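BauA (PDB 6HCP) takes up iron across the outer membrane of Acinetobacter baumannii as a TonB-dependent transporter for the siderophore complex ferric preacinetobactin. Local coordinates at residues Y105-A110 with F531-P536; G155-T160 with G487-D492; P506-K511 with P536-D541; L584-T589 with V602-N607. All coordinates share one frame; numbering follows the deposited sequence.

Interactions 1 and 2 are buried contacts between plug and barrel: a turn and a loop of the plug meet the inward side of barrel strands 524-541 and 478-489. Interactions 3 and 4 lie within the barrel, each between strands that follow one another as a hairpin; interaction 3 is a surface contact, whereas interaction 4 is largely buried. Interactions 1 and 3 share Pro536 on strand 524-541, and Thr510 of interaction 3 packs against Val157 of interaction 2. Chemistry follows place. Interaction 1 combines CH-pi packing with a tyrosine hydrogen bond, interaction 2 relies on a threonine hydroxyl and a water, interaction 3 on a proline ring and a water, and interaction 4 on a backbone bond with apolar cover.

Interaction 1: Y105-A110 with F531-P536; sequences YIRGYA and FEITKP. With C8E ((hydroxyethyloxy)tri(ethyloxy)octane), chain B; EDO (1,2-ethanediol), chain S.
With CG between the backbone N and the carbonyl carbon (chi1 64°), the Phe531 ring is placed where the Arg107 chain, extended from CG to NE, can cross one of its faces. Arg107 CD sits over the centre of the Phe531 ring, 3.6 Å from the centroid, in a CH-pi contact. Further out, Arg107 NE lies 3.5 Å from Phe531 CD2, and the guanidinium is tilted only 19° from the ring plane. Arginine suits the place because its methylene chain can cover an aromatic face while its charged end forms salt bridges with Glu564 and Glu514. Beside the ring, Ile533 CD1 also packs against this methylene, 3.9 Å from Arg107 CD.

Arg107 and Gly108 are the central residues of a type I' turn from Ile106 to Tyr109, a tight hairpin bend of the plug that presents its side chains to barrel strand 524-541. Both central residues have the positive phi that this turn requires, which glycine adopts readily.

At the end of the turn, Tyr109 OH donates to Ile533 O at 2.9 Å, approaching from 47° out of the carbonyl plane. Its ring slides past two aliphatic neighbours. Ile533 CG2 is 3.4 Å from Tyr109 CE2, and Lys535 CB and CD both meet Tyr109 CE1, CB at 3.7 Å, before the lysine chain carries NZ off from the plug turn.

Interaction 2: G155-T160 with G487-D492; sequences GSVGGT and GLTKGD
Thr489 OG1 donates a 2.8 Å hydrogen bond to Gly155 O, lying in the plane of that carbonyl with a C=O...donor angle of 148°. With OG1 beside the backbone N and anti to the carbonyl carbon (chi1 -50°), the hydroxyl is set toward Gly155 O. Val157 then closes on the same hydroxyl, with its CG1 3.8 Å from Thr489 OG1, the two side chains crossing at about a right angle. That methyl also lies 4.2 Å from Gly487 C; a beta carbon on Gly487 would clash with Val157 CG1, at about 3.0 Å. Glycine fits equally well at position 155, where phi is positive and a beta carbon would crowd Thr489 CG2.

A water bridges the next pair, donating to both Ser156 O and Leu488 O at 2.7 Å each, and so reconciles two carbonyls that could not bond to each other. Further out, Ser156 OG is tied to Asp115 and Ser112 within the plug, while Gly487 and Thr489 are fixed by backbone bonds to Thr510 and Gln508 of the adjoining barrel strand.

With one direct bond, one water and a single valine methyl against a hydroxyl and backbone, this contact by itself is a light, polar one, consistent with a plug that probably rearranges during TonB-dependent transport.

Interaction 3: P506-K511 with P536-D541; sequences PPQKTK and PSSYLD. With EDO (1,2-ethanediol), chain E.
The Pro536 ring is met by two side chains at its CG and CD atoms: Gln508 crosses it obliquely, with Gln508 CB 3.9 Å from Pro536 CG, and Thr510 comes at about a right angle, its OG1 3.9 Å from Pro536 CD. In addition, Lys509 O sits 3.3 Å from Pro536 CD, so the ring is pressed against backbone as well as side chains. A bend at chi2 (-72°) turns CD of Gln508 aside from an extended course. Beyond it the amide is held at both ends. Gln508 NE2 donates to Pro506 O at 2.9 Å in an almost perfectly straight bond (179°). Gln508 OE1 accepts from a water at 2.7 Å, and that water is also hydrogen-bonded to Ser538 OG.

Strands 508-520 and 524-541 form one hairpin of the transmembrane barrel, still joined by a backbone bond between Lys511 and Thr534. Past that point the segments are antiparallel but splayed, with 144° between their directions and axes 7.5 Å apart at the closest. Proline, having no N-H to offer a neighbouring strand, suits this opening, and its ring and the water take up the separation. Gln508 continues the barrel the other way through a backbone bond to Thr489.

Interaction 4: L584-T589 with V602-N607; sequences LDPELT and VAVPKN
Leu584 N donates to Lys606 O across 2.7 Å, a short backbone bond with an N-H...O angle of 160°. Next to it, Leu584 O receives a CA-H...O contact from Lys606 CA at 3.3 Å, and the first methylenes of the lysine pack against the same oxygen. The Lys606 chain bends at chi3 (83°), which turns CE aside. Its NZ reaches a long salt bridge of 3.8 Å to Asp585 OD1, the two side chains lying side by side and pointing the same way.

Apolar groups gather around Val604. Its CG2 lies 3.8 Å from Pro586 CG and 4.1 Å from Leu584 CD2, the leucine crossing the valine at about a right angle. These compact branched and ring side chains suit a buried place, where Tyr105 of the plug packs on Val604. The pairing belongs to the antiparallel hairpin of strands 575-590 and 599-618, the latter interrupted by an irregular stretch, in the beta-barrel of a TonB-dependent receptor.

Interaction 1: Y105-A110 with F531-P536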
loop_
_atom_site.group_PDB
_atom_site.type_symbol
_atom_site.label_atom_id
_atom_site.label_comp_id
_atom_site.label_asym_id
_atom_site.label_seq_id
_atom_site.Cartn_x
_atom_site.Cartn_y
_atom_site.Cartn_z
ATOM N N TYR A 105 -25.620 5.114 -14.353
ATOM C CA TYR A 105 -26.444 4.571 -15.397
ATOM C C TYR A 105 -27.059 3.261 -14.897
ATOM O O TYR A 105 -26.402 2.496 -14.179
ATOM C CB TYR A 105 -25.611 4.286 -16.646
ATOM C CG TYR A 105 -24.983 5.489 -17.294
ATOM C CD1 TYR A 105 -23.831 6.057 -16.778
ATOM C CD2 TYR A 105 -25.426 5.935 -18.527
ATOM C CE1 TYR A 105 -23.221 7.138 -17.389
ATOM C CE2 TYR A 105 -24.882 7.066 -19.115
ATOM C CZ TYR A 105 -23.741 7.630 -18.581
ATOM O OH TYR A 105 -23.179 8.697 -19.200
ATOM N N ILE A 106 -28.287 2.980 -15.338
ATOM C CA ILE A 106 -28.950 1.705 -15.111
ATOM C C ILE A 106 -29.373 1.155 -16.482
ATOM O O ILE A 106 -29.963 1.884 -17.284
ATOM C CB ILE A 106 -30.150 1.874 -14.149
ATOM C CG1 ILE A 106 -29.736 2.557 -12.836
ATOM C CG2 ILE A 106 -30.808 0.532 -13.899
ATOM C CD1 ILE A 106 -30.869 2.855 -11.888
ATOM N N ARG A 107 -29.006 -0.103 -16.763
ATOM C CA ARG A 107 -29.249 -0.738 -18.053
ATOM C C ARG A 107 -28.749 0.163 -19.191
ATOM O O ARG A 107 -29.323 0.184 -20.293
ATOM C CB ARG A 107 -30.733 -1.075 -18.217
ATOM C CG ARG A 107 -31.146 -2.271 -17.377
ATOM C CD ARG A 107 -32.499 -2.853 -17.745
ATOM N NE ARG A 107 -32.721 -4.085 -17.017
ATOM C CZ ARG A 107 -33.855 -4.773 -17.003
ATOM N NH1 ARG A 107 -34.969 -4.244 -17.498
ATOM N NH2 ARG A 107 -33.882 -5.933 -16.369
ATOM N N GLY A 108 -27.647 0.871 -18.927
ATOM C CA GLY A 108 -26.928 1.616 -19.934
ATOM C C GLY A 108 -27.547 2.956 -20.283
ATOM O O GLY A 108 -27.096 3.602 -21.238
ATOM N N TYR A 109 -28.541 3.402 -19.512
ATOM C CA TYR A 109 -29.129 4.719 -19.669
ATOM C C TYR A 109 -28.974 5.525 -18.376
ATOM O O TYR A 109 -29.088 4.978 -17.285
ATOM C CB TYR A 109 -30.623 4.622 -19.981
ATOM C CG TYR A 109 -30.931 4.169 -21.383
ATOM C CD1 TYR A 109 -30.595 4.939 -22.476
ATOM C CD2 TYR A 109 -31.527 2.940 -21.602
ATOM C CE1 TYR A 109 -30.890 4.524 -23.761
ATOM C CE2 TYR A 109 -31.786 2.491 -22.884
ATOM C CZ TYR A 109 -31.505 3.306 -23.961
ATOM O OH TYR A 109 -31.840 2.909 -25.223
ATOM N N ALA A 110 -28.830 6.839 -18.523
ATOM C CA ALA A 110 -28.720 7.727 -17.372
ATOM C C ALA A 110 -29.931 7.520 -16.459
ATOM O O ALA A 110 -31.057 7.321 -16.915
ATOM C CB ALA A 110 -28.607 9.164 -17.826
ATOM N N PHE A 531 -33.150 -7.893 -22.064
ATOM C CA PHE A 531 -33.985 -6.756 -22.337
ATOM C C PHE A 531 -33.547 -6.095 -23.637
ATOM O O PHE A 531 -32.410 -6.197 -24.061
ATOM C CB PHE A 531 -33.938 -5.756 -21.177
ATOM C CG PHE A 531 -32.577 -5.145 -20.943
ATOM C CD1 PHE A 531 -32.141 -4.059 -21.683
ATOM C CD2 PHE A 531 -31.743 -5.642 -19.958
ATOM C CE1 PHE A 531 -30.893 -3.496 -21.452
ATOM C CE2 PHE A 531 -30.496 -5.085 -19.731
ATOM C CZ PHE A 531 -30.081 -3.995 -20.466
ATOM N N GLU A 532 -34.499 -5.391 -24.245
ATOM C CA GLU A 532 -34.234 -4.457 -25.305
ATOM C C GLU A 532 -34.997 -3.175 -24.984
ATOM O O GLU A 532 -36.202 -3.216 -24.695
ATOM C CB GLU A 532 -34.657 -5.007 -26.671
ATOM C CG GLU A 532 -34.530 -3.983 -27.777
ATOM C CD GLU A 532 -34.866 -4.502 -29.169
ATOM O OE1 GLU A 532 -34.100 -5.334 -29.685
ATOM O OE2 GLU A 532 -35.916 -4.125 -29.686
ATOM N N ILE A 533 -34.263 -2.058 -24.944
ATOM C CA ILE A 533 -34.869 -0.779 -24.609
ATOM C C ILE A 533 -34.483 0.202 -25.717
ATOM O O ILE A 533 -33.286 0.488 -25.862
ATOM C CB ILE A 533 -34.379 -0.252 -23.253
ATOM C CG1 ILE A 533 -34.683 -1.207 -22.098
ATOM C CG2 ILE A 533 -34.941 1.138 -22.992
ATOM C CD1 ILE A 533 -33.859 -0.941 -20.851
ATOM N N THR A 534 -35.485 0.837 -26.330
ATOM C CA THR A 534 -35.248 1.892 -27.303
ATOM C C THR A 534 -35.595 3.237 -26.686
ATOM O O THR A 534 -36.662 3.407 -26.117
ATOM C CB THR A 534 -36.021 1.653 -28.612
ATOM O OG1 THR A 534 -37.411 1.568 -28.303
ATOM C CG2 THR A 534 -35.559 0.397 -29.314
ATOM N N LYS A 535 -34.720 4.225 -26.919
ATOM C CA LYS A 535 -34.933 5.567 -26.403
ATOM C C LYS A 535 -34.820 6.557 -27.558
ATOM O O LYS A 535 -33.788 6.638 -28.230
ATOM C CB LYS A 535 -33.912 5.929 -25.318
ATOM C CG LYS A 535 -34.095 7.317 -24.719
ATOM C CD LYS A 535 -33.094 7.656 -23.582
ATOM C CE LYS A 535 -33.566 8.738 -22.644
ATOM N NZ LYS A 535 -33.671 10.065 -23.298
ATOM N N PRO A 536 -35.852 7.388 -27.779
ATOM C CA PRO A 536 -35.803 8.348 -28.879
ATOM C C PRO A 536 -34.992 9.603 -28.521
ATOM O O PRO A 536 -34.848 9.941 -27.345
ATOM C CB PRO A 536 -37.276 8.708 -29.140
ATOM C CG PRO A 536 -37.985 8.397 -27.844
ATOM C CD PRO A 536 -37.170 7.319 -27.134
HETATM C C1 C8E B . -27.169 -9.388 -26.334
HETATM C C2 C8E B . -28.519 -8.986 -25.773
HETATM C C3 C8E B . -29.634 -9.971 -26.119
HETATM C C4 C8E B . -31.023 -9.354 -25.994
HETATM C C5 C8E B . -31.807 -9.541 -27.287
HETATM C C6 C8E B . -33.211 -8.966 -27.167
HETATM C C7 C8E B . -33.876 -9.350 -25.844
HETATM C C8 C8E B . -35.377 -9.085 -25.893
HETATM O O9 C8E B . -35.998 -9.733 -24.788
HETATM C C10 C8E B . -37.393 -9.416 -24.696
HETATM C C11 C8E B . -38.270 -10.552 -25.246
HETATM O O12 C8E B . -39.669 -10.275 -25.040
HETATM C C13 C8E B . -40.508 -11.435 -25.039
HETATM C C14 C8E B . -41.818 -11.109 -24.334
HETATM O O15 C8E B . -41.960 -9.695 -24.126
HETATM C C16 C8E B . -43.080 -9.141 -24.830
HETATM C C17 C8E B . -44.021 -8.385 -23.897
HETATM O O18 C8E B . -44.662 -9.266 -22.961
HETATM C C19 C8E B . -45.963 -9.681 -23.389
HETATM C C20 C8E B . -46.699 -10.319 -22.223
HETATM O O21 C8E B . -46.047 -9.840 -21.047
HETATM C C1 EDO S . -39.502 -2.365 -27.050
HETATM O O1 EDO S . -40.455 -2.702 -28.062
HETATM C C2 EDO S . -38.178 -2.911 -27.496
HETATM O O2 EDO S . -37.896 -2.336 -28.775
#

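Interaction 2: G155-T160 with G487-D492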
loop_
_atom_site.group_PDB
_atom_site.type_symbol
_atom_site.label_atom_id
_atom_site.label_comp_id
_atom_site.label_asym_id
_atom_site.label_seq_id
_atom_site.Cartn_x
_atom_site.Cartn_y
_atom_site.Cartn_z
ATOM N N GLY A 155 -36.983 13.192 -16.309
ATOM C CA GLY A 155 -37.366 12.318 -17.437
ATOM C C GLY A 155 -36.337 11.244 -17.773
ATOM O O GLY A 155 -36.299 10.764 -18.899
ATOM N N SER A 156 -35.535 10.795 -16.790
ATOM C CA SER A 156 -34.573 9.730 -17.057
ATOM C C SER A 156 -35.304 8.384 -17.064
ATOM O O SER A 156 -36.362 8.254 -16.439
ATOM C CB SER A 156 -33.387 9.764 -16.074
ATOM O OG SER A 156 -33.790 9.429 -14.757
ATOM N N VAL A 157 -34.746 7.385 -17.761
ATOM C CA VAL A 157 -35.466 6.143 -18.056
ATOM C C VAL A 157 -34.688 4.872 -17.680
ATOM O O VAL A 157 -35.186 3.764 -17.893
ATOM C CB VAL A 157 -35.864 6.097 -19.550
ATOM C CG1 VAL A 157 -36.720 7.308 -19.918
ATOM C CG2 VAL A 157 -34.655 5.987 -20.477
ATOM N N GLY A 158 -33.495 4.987 -17.096
ATOM C CA GLY A 158 -32.672 3.796 -16.881
ATOM C C GLY A 158 -33.241 2.875 -15.796
ATOM O O GLY A 158 -33.064 1.655 -15.826
ATOM N N GLY A 159 -33.801 3.478 -14.748
ATOM C CA GLY A 159 -34.406 2.710 -13.643
ATOM C C GLY A 159 -34.899 3.639 -12.554
ATOM O O GLY A 159 -34.641 4.822 -12.582
ATOM N N THR A 160 -35.520 3.068 -11.529
ATOM C CA THR A 160 -36.011 3.872 -10.426
ATOM C C THR A 160 -35.333 3.409 -9.130
ATOM O O THR A 160 -35.337 2.219 -8.802
ATOM C CB THR A 160 -37.539 3.832 -10.319
ATOM O OG1 THR A 160 -38.088 4.305 -11.558
ATOM C CG2 THR A 160 -38.052 4.668 -9.161
ATOM N N GLY A 487 -40.898 4.360 -20.741
ATOM C CA GLY A 487 -40.496 5.514 -19.984
ATOM C C GLY A 487 -40.770 6.780 -20.771
ATOM O O GLY A 487 -40.813 6.759 -22.018
ATOM N N LEU A 488 -41.039 7.866 -20.045
ATOM C CA LEU A 488 -41.401 9.120 -20.688
ATOM C C LEU A 488 -40.350 10.186 -20.379
ATOM O O LEU A 488 -39.841 10.291 -19.264
ATOM C CB LEU A 488 -42.786 9.558 -20.210
ATOM C CG LEU A 488 -43.958 8.665 -20.639
ATOM C CD1 LEU A 488 -45.270 9.220 -20.090
ATOM C CD2 LEU A 488 -44.024 8.524 -22.139
ATOM N N THR A 489 -40.121 11.043 -21.373
ATOM C CA THR A 489 -39.252 12.194 -21.251
ATOM C C THR A 489 -39.957 13.367 -21.934
ATOM O O THR A 489 -40.458 13.212 -23.054
ATOM C CB THR A 489 -37.886 11.932 -21.904
ATOM O OG1 THR A 489 -37.330 10.686 -21.455
ATOM C CG2 THR A 489 -36.923 13.075 -21.659
ATOM N N LYS A 490 -39.960 14.514 -21.263
ATOM C CA LYS A 490 -40.556 15.757 -21.791
ATOM C C LYS A 490 -40.045 15.978 -23.211
ATOM O O LYS A 490 -38.842 15.829 -23.495
ATOM C CB LYS A 490 -40.140 16.926 -20.888
ATOM C CG LYS A 490 -40.613 18.298 -21.331
ATOM C CD LYS A 490 -40.353 19.359 -20.292
ATOM C CE LYS A 490 -38.896 19.468 -19.900
ATOM N NZ LYS A 490 -38.136 20.175 -20.951
ATOM N N GLY A 491 -40.947 16.362 -24.113
ATOM C CA GLY A 491 -40.554 16.629 -25.482
ATOM C C GLY A 491 -39.691 17.877 -25.603
ATOM O O GLY A 491 -39.836 18.824 -24.854
ATOM N N ASP A 492 -38.766 17.847 -26.553
ATOM C CA ASP A 492 -37.955 19.014 -26.890
ATOM C C ASP A 492 -38.796 19.997 -27.723
ATOM O O ASP A 492 -39.821 19.617 -28.345
ATOM C CB ASP A 492 -36.733 18.588 -27.695
ATOM C CG ASP A 492 -35.715 17.782 -26.899
ATOM O OD1 ASP A 492 -35.643 17.986 -25.684
ATOM O OD2 ASP A 492 -34.895 17.108 -27.540
HETATM O O HOH W 1 -38.839 9.171 -17.050
#

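Interaction 3: P506-K511 with P536-D541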
loop_
_atom_site.group_PDB
_atom_site.type_symbol
_atom_site.label_atom_id
_atom_site.label_comp_id
_atom_site.label_asym_id
_atom_site.label_seq_id
_atom_site.Cartn_x
_atom_site.Cartn_y
_atom_site.Cartn_z
ATOM N N PRO A 506 -44.627 15.958 -27.890
ATOM C CA PRO A 506 -45.247 15.357 -26.715
ATOM C C PRO A 506 -44.194 14.575 -25.941
ATOM O O PRO A 506 -43.151 14.248 -26.502
ATOM C CB PRO A 506 -46.302 14.424 -27.319
ATOM C CG PRO A 506 -45.700 14.016 -28.635
ATOM C CD PRO A 506 -44.997 15.261 -29.138
ATOM N N PRO A 507 -44.524 14.088 -24.731
ATOM C CA PRO A 507 -43.618 13.198 -24.005
ATOM C C PRO A 507 -43.191 12.045 -24.910
ATOM O O PRO A 507 -44.021 11.459 -25.633
ATOM C CB PRO A 507 -44.469 12.753 -22.803
ATOM C CG PRO A 507 -45.379 13.946 -22.560
ATOM C CD PRO A 507 -45.729 14.421 -23.955
ATOM N N GLN A 508 -41.886 11.778 -24.918
ATOM C CA GLN A 508 -41.243 10.838 -25.800
ATOM C C GLN A 508 -41.136 9.464 -25.121
ATOM O O GLN A 508 -40.742 9.368 -23.944
ATOM C CB GLN A 508 -39.859 11.377 -26.161
ATOM C CG GLN A 508 -39.918 12.701 -26.916
ATOM C CD GLN A 508 -40.429 12.461 -28.315
ATOM O OE1 GLN A 508 -39.729 11.911 -29.154
ATOM N NE2 GLN A 508 -41.635 12.956 -28.587
ATOM N N LYS A 509 -41.490 8.412 -25.868
ATOM C CA LYS A 509 -41.616 7.071 -25.303
ATOM C C LYS A 509 -40.335 6.259 -25.513
ATOM O O LYS A 509 -40.050 5.765 -26.614
ATOM C CB LYS A 509 -42.811 6.330 -25.897
ATOM C CG LYS A 509 -44.156 6.925 -25.552
ATOM C CD LYS A 509 -45.307 6.319 -26.336
ATOM C CE LYS A 509 -46.635 6.827 -25.817
ATOM N NZ LYS A 509 -47.788 6.207 -26.528
ATOM N N THR A 510 -39.658 5.988 -24.392
ATOM C CA THR A 510 -38.701 4.912 -24.290
ATOM C C THR A 510 -39.501 3.611 -24.142
ATOM O O THR A 510 -40.496 3.599 -23.432
ATOM C CB THR A 510 -37.765 5.158 -23.096
ATOM O OG1 THR A 510 -36.946 6.302 -23.368
ATOM C CG2 THR A 510 -36.902 3.957 -22.780
ATOM N N LYS A 511 -39.055 2.539 -24.799
ATOM C CA LYS A 511 -39.833 1.286 -24.808
ATOM C C LYS A 511 -38.923 0.120 -24.449
ATOM O O LYS A 511 -37.882 -0.079 -25.070
ATOM C CB LYS A 511 -40.452 1.028 -26.185
ATOM C CG LYS A 511 -41.389 2.133 -26.661
ATOM C CD LYS A 511 -41.963 1.927 -28.050
ATOM C CE LYS A 511 -43.061 2.939 -28.322
ATOM N NZ LYS A 511 -43.471 2.929 -29.747
ATOM N N PRO A 536 -35.852 7.388 -27.779
ATOM C CA PRO A 536 -35.803 8.348 -28.879
ATOM C C PRO A 536 -34.992 9.603 -28.521
ATOM O O PRO A 536 -34.848 9.941 -27.345
ATOM C CB PRO A 536 -37.276 8.708 -29.140
ATOM C CG PRO A 536 -37.985 8.397 -27.844
ATOM C CD PRO A 536 -37.170 7.319 -27.134
ATOM N N SER A 537 -34.508 10.302 -29.560
ATOM C CA SER A 537 -33.923 11.608 -29.407
ATOM C C SER A 537 -34.358 12.472 -30.597
ATOM O O SER A 537 -34.801 11.976 -31.625
ATOM C CB SER A 537 -32.398 11.541 -29.305
ATOM O OG SER A 537 -31.844 11.041 -30.521
ATOM N N SER A 538 -34.239 13.780 -30.399
ATOM C CA SER A 538 -34.728 14.770 -31.359
ATOM C C SER A 538 -33.546 15.604 -31.865
ATOM O O SER A 538 -32.623 15.841 -31.123
ATOM C CB SER A 538 -35.781 15.626 -30.720
ATOM O OG SER A 538 -36.943 14.866 -30.392
ATOM N N TYR A 539 -33.610 16.054 -33.121
ATOM C CA TYR A 539 -32.573 16.919 -33.676
ATOM C C TYR A 539 -33.088 17.631 -34.937
ATOM O O TYR A 539 -34.080 17.233 -35.532
ATOM C CB TYR A 539 -31.324 16.087 -33.976
ATOM C CG TYR A 539 -31.570 14.915 -34.884
ATOM C CD1 TYR A 539 -31.602 15.097 -36.253
ATOM C CD2 TYR A 539 -31.705 13.623 -34.409
ATOM C CE1 TYR A 539 -31.904 14.066 -37.119
ATOM C CE2 TYR A 539 -31.963 12.565 -35.269
ATOM C CZ TYR A 539 -32.081 12.790 -36.628
ATOM O OH TYR A 539 -32.354 11.794 -37.525
ATOM N N LEU A 540 -32.325 18.632 -35.376
ATOM C CA LEU A 540 -32.557 19.374 -36.611
ATOM C C LEU A 540 -31.967 18.600 -37.789
ATOM O O LEU A 540 -30.786 18.307 -37.783
ATOM C CB LEU A 540 -31.889 20.737 -36.420
ATOM C CG LEU A 540 -32.336 21.861 -37.345
ATOM C CD1 LEU A 540 -33.857 21.993 -37.367
ATOM C CD2 LEU A 540 -31.694 23.180 -36.921
ATOM N N ASP A 541 -32.829 18.129 -38.703
ATOM C CA ASP A 541 -32.462 17.293 -39.839
ATOM C C ASP A 541 -32.313 18.136 -41.117
ATOM O O ASP A 541 -33.304 18.496 -41.754
ATOM C CB ASP A 541 -33.493 16.175 -40.025
ATOM C CG ASP A 541 -33.137 15.177 -41.117
ATOM O OD1 ASP A 541 -32.088 15.371 -41.768
ATOM O OD2 ASP A 541 -33.954 14.267 -41.372
HETATM C C1 EDO E . -29.295 8.949 -29.719
HETATM O O1 EDO E . -30.719 8.902 -29.760
HETATM C C2 EDO E . -28.833 8.604 -31.127
HETATM O O2 EDO E . -29.118 9.723 -31.969
HETATM O O HOH W 2 -37.074 12.452 -29.153
#

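Interaction 4: L584-T589 with V602-N607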
loop_
_atom_site.group_PDB
_atom_site.type_symbol
_atom_site.label_atom_id
_atom_site.label_comp_id
_atom_site.label_asym_id
_atom_site.label_seq_id
_atom_site.Cartn_x
_atom_site.Cartn_y
_atom_site.Cartn_z
ATOM N N LEU A 584 -23.913 -5.696 -22.392
ATOM C CA LEU A 584 -24.749 -4.618 -22.895
ATOM C C LEU A 584 -24.284 -4.245 -24.300
ATOM O O LEU A 584 -23.078 -4.071 -24.534
ATOM C CB LEU A 584 -24.609 -3.436 -21.935
ATOM C CG LEU A 584 -25.283 -2.141 -22.362
ATOM C CD1 LEU A 584 -26.789 -2.271 -22.220
ATOM C CD2 LEU A 584 -24.767 -0.983 -21.531
ATOM N N ASP A 585 -25.258 -4.067 -25.196
ATOM C CA ASP A 585 -25.018 -3.576 -26.534
ATOM C C ASP A 585 -25.800 -2.278 -26.705
ATOM O O ASP A 585 -26.987 -2.305 -27.037
ATOM C CB ASP A 585 -25.427 -4.627 -27.570
ATOM C CG ASP A 585 -25.271 -4.152 -28.997
ATOM O OD1 ASP A 585 -24.315 -3.395 -29.222
ATOM O OD2 ASP A 585 -26.222 -4.370 -29.793
ATOM N N PRO A 586 -25.185 -1.115 -26.385
ATOM C CA PRO A 586 -25.862 0.174 -26.441
ATOM C C PRO A 586 -25.560 0.850 -27.782
ATOM O O PRO A 586 -24.427 1.294 -28.004
ATOM C CB PRO A 586 -25.238 0.924 -25.256
ATOM C CG PRO A 586 -23.828 0.376 -25.167
ATOM C CD PRO A 586 -23.812 -0.974 -25.860
ATOM N N GLU A 587 -26.493 0.715 -28.730
ATOM C CA GLU A 587 -26.222 1.086 -30.121
ATOM C C GLU A 587 -26.977 2.366 -30.485
ATOM O O GLU A 587 -28.167 2.501 -30.221
ATOM C CB GLU A 587 -26.596 -0.050 -31.077
ATOM C CG GLU A 587 -26.363 0.341 -32.539
ATOM C CD GLU A 587 -26.576 -0.767 -33.565
ATOM O OE1 GLU A 587 -26.512 -1.907 -33.182
ATOM O OE2 GLU A 587 -26.810 -0.467 -34.738
ATOM N N LEU A 588 -26.282 3.278 -31.166
ATOM C CA LEU A 588 -26.890 4.470 -31.725
ATOM C C LEU A 588 -27.463 4.085 -33.099
ATOM O O LEU A 588 -26.713 3.947 -34.043
ATOM C CB LEU A 588 -25.853 5.580 -31.858
ATOM C CG LEU A 588 -25.113 5.950 -30.569
ATOM C CD1 LEU A 588 -24.148 7.092 -30.839
ATOM C CD2 LEU A 588 -26.115 6.350 -29.493
ATOM N N THR A 589 -28.742 3.707 -33.125
ATOM C CA THR A 589 -29.326 3.103 -34.335
ATOM C C THR A 589 -29.715 4.182 -35.347
ATOM O O THR A 589 -29.594 3.955 -36.553
ATOM C CB THR A 589 -30.526 2.211 -34.005
ATOM O OG1 THR A 589 -31.432 2.995 -33.231
ATOM C CG2 THR A 589 -30.104 0.954 -33.287
ATOM N N VAL A 602 -21.766 6.432 -25.928
ATOM C CA VAL A 602 -20.636 6.867 -25.105
ATOM C C VAL A 602 -20.818 6.387 -23.660
ATOM O O VAL A 602 -21.912 6.026 -23.220
ATOM C CB VAL A 602 -20.451 8.394 -25.155
ATOM C CG1 VAL A 602 -20.134 8.892 -26.562
ATOM C CG2 VAL A 602 -21.652 9.115 -24.567
ATOM N N ALA A 603 -19.689 6.353 -22.943
ATOM C CA ALA A 603 -19.589 6.418 -21.477
ATOM C C ALA A 603 -19.690 5.030 -20.844
ATOM O O ALA A 603 -19.051 4.792 -19.811
ATOM C CB ALA A 603 -20.600 7.380 -20.890
ATOM N N VAL A 604 -20.600 4.190 -21.337
ATOM C CA VAL A 604 -20.936 2.943 -20.673
ATOM C C VAL A 604 -20.082 1.811 -21.233
ATOM O O VAL A 604 -19.822 1.753 -22.426
ATOM C CB VAL A 604 -22.434 2.614 -20.777
ATOM C CG1 VAL A 604 -23.246 3.597 -19.955
ATOM C CG2 VAL A 604 -22.900 2.550 -22.221
ATOM N N PRO A 605 -19.688 0.842 -20.384
ATOM C CA PRO A 605 -18.969 -0.343 -20.844
ATOM C C PRO A 605 -19.958 -1.375 -21.384
ATOM O O PRO A 605 -21.097 -1.446 -20.909
ATOM C CB PRO A 605 -18.303 -0.873 -19.566
ATOM C CG PRO A 605 -19.227 -0.443 -18.467
ATOM C CD PRO A 605 -19.799 0.889 -18.915
ATOM N N LYS A 606 -19.489 -2.236 -22.291
ATOM C CA LYS A 606 -20.328 -3.320 -22.794
ATOM C C LYS A 606 -20.316 -4.523 -21.847
ATOM O O LYS A 606 -21.295 -5.233 -21.764
ATOM C CB LYS A 606 -19.883 -3.741 -24.192
ATOM C CG LYS A 606 -20.195 -2.686 -25.242
ATOM C CD LYS A 606 -19.771 -3.084 -26.636
ATOM C CE LYS A 606 -20.768 -3.959 -27.343
ATOM N NZ LYS A 606 -20.593 -3.818 -28.807
ATOM N N ASN A 607 -19.240 -4.691 -21.086
ATOM C CA ASN A 607 -19.121 -5.857 -20.188
ATOM C C ASN A 607 -18.881 -5.357 -18.760
ATOM O O ASN A 607 -17.976 -4.579 -18.551
ATOM C CB ASN A 607 -17.988 -6.796 -20.611
ATOM C CG ASN A 607 -18.095 -7.257 -22.059
ATOM O OD1 ASN A 607 -19.184 -7.464 -22.556
ATOM N ND2 ASN A 607 -16.988 -7.650 -22.652
#